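Local coordinates for protein pyrrolidone-carboxylate peptidase (Pyrococcus furiosus, PDB 1X10) that removes N-terminal pyroglutamyl (5-oxoproline) groups from polypeptides, as a thiol protease of peptidase family C15, at residues Y147-H152 with K160-I165. The protein carries 3 engineered substitutions. Sequence-based numbering, arbitrary orientation.
Sequences YLSLHH and KMSGFI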
ATOM      1  N   TYR A 147       4.479   1.755 -27.364  1.00 11.00           N
ATOM      2  CA  TYR A 147       3.960   0.935 -28.450  1.00 11.09           C
ATOM      3  C   TYR A 147       4.335   1.493 -29.823  1.00 10.95           C
ATOM      4  O   TYR A 147       4.799   0.756 -30.694  1.00 10.61           O
ATOM      5  CB  TYR A 147       2.430   0.811 -28.346  1.00 11.39           C
ATOM      6  CG  TYR A 147       1.844  -0.125 -29.381  1.00 12.39           C
ATOM      7  CD1 TYR A 147       1.742  -1.496 -29.134  1.00 12.46           C
ATOM      8  CD2 TYR A 147       1.479   0.345 -30.645  1.00 12.08           C
ATOM      9  CE1 TYR A 147       1.302  -2.374 -30.114  1.00 11.78           C
ATOM     10  CE2 TYR A 147       1.041  -0.529 -31.639  1.00 12.21           C
ATOM     11  CZ  TYR A 147       0.957  -1.887 -31.369  1.00 12.38           C
ATOM     12  OH  TYR A 147       0.566  -2.759 -32.360  1.00 10.05           O
ATOM     13  N   LEU A 148       4.122   2.789 -30.015  1.00 10.59           N
ATOM     14  CA  LEU A 148       4.433   3.431 -31.287  1.00 11.16           C
ATOM     15  C   LEU A 148       5.916   3.306 -31.625  1.00 11.06           C
ATOM     16  O   LEU A 148       6.285   3.105 -32.782  1.00 10.96           O
ATOM     17  CB  LEU A 148       4.023   4.911 -31.249  1.00 11.37           C
ATOM     18  CG  LEU A 148       2.509   5.153 -31.286  1.00 12.16           C
ATOM     19  CD1 LEU A 148       2.185   6.605 -30.911  1.00 12.49           C
ATOM     20  CD2 LEU A 148       1.993   4.824 -32.682  1.00 12.43           C
ATOM     21  N   SER A 149       6.771   3.411 -30.616  1.00 10.63           N
ATOM     22  CA  SER A 149       8.207   3.300 -30.856  1.00 10.71           C
ATOM     23  C   SER A 149       8.552   1.883 -31.308  1.00 10.66           C
ATOM     24  O   SER A 149       9.284   1.687 -32.289  1.00 10.28           O
ATOM     25  CB  SER A 149       8.987   3.661 -29.585  1.00 11.02           C
ATOM     26  OG  SER A 149      10.382   3.712 -29.838  1.00 10.60           O
ATOM     27  N   LEU A 150       8.016   0.891 -30.606  1.00 11.08           N
ATOM     28  CA  LEU A 150       8.280  -0.500 -30.956  1.00 11.65           C
ATOM     29  C   LEU A 150       7.674  -0.862 -32.315  1.00 11.85           C
ATOM     30  O   LEU A 150       8.248  -1.656 -33.061  1.00 12.36           O
ATOM     31  CB  LEU A 150       7.748  -1.432 -29.862  1.00 11.12           C
ATOM     32  CG  LEU A 150       8.621  -1.455 -28.606  1.00 11.46           C
ATOM     33  CD1 LEU A 150       7.868  -2.087 -27.450  1.00 10.84           C
ATOM     34  CD2 LEU A 150       9.912  -2.206 -28.905  1.00 11.49           C
ATOM     35  N   HIS A 151       6.523  -0.274 -32.631  1.00 12.35           N
ATOM     36  CA  HIS A 151       5.862  -0.522 -33.915  1.00 12.76           C
ATOM     37  C   HIS A 151       6.711   0.090 -35.030  1.00 13.43           C
ATOM     38  O   HIS A 151       6.829  -0.468 -36.127  1.00 13.04           O
ATOM     39  CB  HIS A 151       4.465   0.110 -33.921  1.00 13.87           C
ATOM     40  CG  HIS A 151       3.694  -0.127 -35.186  1.00 14.34           C
ATOM     41  ND1 HIS A 151       3.311  -1.385 -35.597  1.00 14.67           N
ATOM     42  CD2 HIS A 151       3.230   0.734 -36.123  1.00 14.48           C
ATOM     43  CE1 HIS A 151       2.641  -1.289 -36.733  1.00 14.85           C
ATOM     44  NE2 HIS A 151       2.579  -0.014 -37.073  1.00 14.97           N
ATOM     45  N   HIS A 152       7.303   1.243 -34.737  1.00 13.80           N
ATOM     46  CA  HIS A 152       8.158   1.938 -35.696  1.00 14.18           C
ATOM     47  C   HIS A 152       9.369   1.058 -36.005  1.00 14.79           C
ATOM     48  O   HIS A 152       9.808   0.943 -37.154  1.00 14.28           O
ATOM     49  CB  HIS A 152       8.627   3.263 -35.101  1.00 14.98           C
ATOM     50  CG  HIS A 152       9.274   4.175 -36.094  1.00 15.64           C
ATOM     51  ND1 HIS A 152       8.576   5.146 -36.778  1.00 16.19           N
ATOM     52  CD2 HIS A 152      10.552   4.252 -36.534  1.00 15.55           C
ATOM     53  CE1 HIS A 152       9.396   5.785 -37.594  1.00 15.85           C
ATOM     54  NE2 HIS A 152      10.601   5.261 -37.466  1.00 16.00           N
ATOM     55  N   LYS A 160      16.855  -0.057 -33.544  1.00 16.59           N
ATOM     56  CA  LYS A 160      17.112  -1.487 -33.381  1.00 16.58           C
ATOM     57  C   LYS A 160      16.584  -1.946 -32.026  1.00 15.90           C
ATOM     58  O   LYS A 160      16.087  -3.062 -31.886  1.00 15.64           O
ATOM     59  CB  LYS A 160      18.612  -1.774 -33.455  1.00 18.55           C
ATOM     60  CG  LYS A 160      19.293  -1.275 -34.719  1.00 21.28           C
ATOM     61  CD  LYS A 160      20.804  -1.444 -34.617  1.00 23.52           C
ATOM     62  CE  LYS A 160      21.524  -0.778 -35.781  1.00 24.59           C
ATOM     63  NZ  LYS A 160      23.006  -0.869 -35.632  1.00 26.14           N
ATOM     64  N   MET A 161      16.713  -1.079 -31.026  1.00 14.32           N
ATOM     65  CA  MET A 161      16.238  -1.377 -29.679  1.00 13.84           C
ATOM     66  C   MET A 161      15.333  -0.253 -29.203  1.00 12.92           C
ATOM     67  O   MET A 161      15.632   0.927 -29.409  1.00 11.41           O
ATOM     68  CB  MET A 161      17.398  -1.497 -28.691  1.00 14.68           C
ATOM     69  CG  MET A 161      18.395  -2.596 -28.977  1.00 17.53           C
ATOM     70  SD  MET A 161      19.640  -2.637 -27.659  1.00 19.74           S
ATOM     71  CE  MET A 161      19.688  -4.400 -27.329  1.00 20.59           C
ATOM     72  N   SER A 162      14.238  -0.624 -28.550  1.00 12.06           N
ATOM     73  CA  SER A 162      13.287   0.355 -28.037  1.00 11.26           C
ATOM     74  C   SER A 162      12.656  -0.173 -26.757  1.00 10.82           C
ATOM     75  O   SER A 162      12.359  -1.369 -26.637  1.00 10.28           O
ATOM     76  CB  SER A 162      12.194   0.633 -29.079  1.00 10.96           C
ATOM     77  OG  SER A 162      11.242   1.563 -28.587  1.00 11.87           O
ATOM     78  N   GLY A 163      12.453   0.720 -25.799  1.00 10.04           N
ATOM     79  CA  GLY A 163      11.860   0.306 -24.548  1.00  9.79           C
ATOM     80  C   GLY A 163      11.418   1.489 -23.724  1.00  9.64           C
ATOM     81  O   GLY A 163      11.627   2.643 -24.116  1.00  9.63           O
ATOM     82  N   PHE A 164      10.819   1.195 -22.575  1.00  9.34           N
ATOM     83  CA  PHE A 164      10.319   2.228 -21.691  1.00  9.22           C
ATOM     84  C   PHE A 164      10.737   2.021 -20.237  1.00  9.56           C
ATOM     85  O   PHE A 164      10.762   0.895 -19.732  1.00 10.14           O
ATOM     86  CB  PHE A 164       8.791   2.278 -21.783  1.00  9.21           C
ATOM     87  CG  PHE A 164       8.209   3.565 -21.309  1.00  8.21           C
ATOM     88  CD1 PHE A 164       8.160   3.866 -19.953  1.00  8.29           C
ATOM     89  CD2 PHE A 164       7.784   4.522 -22.220  1.00  8.74           C
ATOM     90  CE1 PHE A 164       7.701   5.104 -19.516  1.00  7.69           C
ATOM     91  CE2 PHE A 164       7.326   5.762 -21.789  1.00  7.83           C
ATOM     92  CZ  PHE A 164       7.285   6.052 -20.439  1.00  7.87           C
ATOM     93  N   ILE A 165      11.058   3.121 -19.569  1.00  9.75           N
ATOM     94  CA  ILE A 165      11.456   3.089 -18.168  1.00  9.70           C
ATOM     95  C   ILE A 165      10.617   4.084 -17.381  1.00  9.85           C
ATOM     96  O   ILE A 165      10.514   5.250 -17.756  1.00  9.33           O
ATOM     97  CB  ILE A 165      12.943   3.466 -18.001  1.00 10.44           C
ATOM     98  CG1 ILE A 165      13.821   2.388 -18.638  1.00 10.91           C
ATOM     99  CG2 ILE A 165      13.283   3.638 -16.518  1.00  9.98           C
ATOM    100  CD1 ILE A 165      15.306   2.714 -18.604  1.00 12.24           C
TER
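Ser149 OG has two hydrogen-bond partners: Ser162 OG at 2.6 Å and His66 NE2. Either serine hydroxyl could be the donor in the short bond between them. The two hydroxyls meet tip to tip. With chi1 near 180° in both serines (-173° in Ser149, 179° in Ser162), each hydroxyl reaches the other segment. Both serines are buried, and the bond gives each hydroxyl a partner. Next to it, Leu150 meets Ser162 with one methyl. Its CD2 lies 3.6 Å from Ser162 CB and 3.4 Å from Ser162 O; that carbonyl oxygen is hydrogen-bonded to Ser113 OG. Leu150 CG is 4.0 Å from Ser162 OG, so the leucine branch lies beside the Ser162 hydroxyl. With an alanine here CD2 is gone, which would probably leave Ser162 CB and Ala82 without this packing partner. Leu150 and Ser162 are the nearest CA pair, 5.9 Å apart. The Leu150 side chain is about 8 Å from that of the active-site residue Glu79. The contact seats helix 141-156 on the central mixed sheet, at strand 161-167, the next strand in the chain. That strand runs between strands 63-69 and 76-83, where Ser149 touches Ala64 and Leu150 touches Ala82.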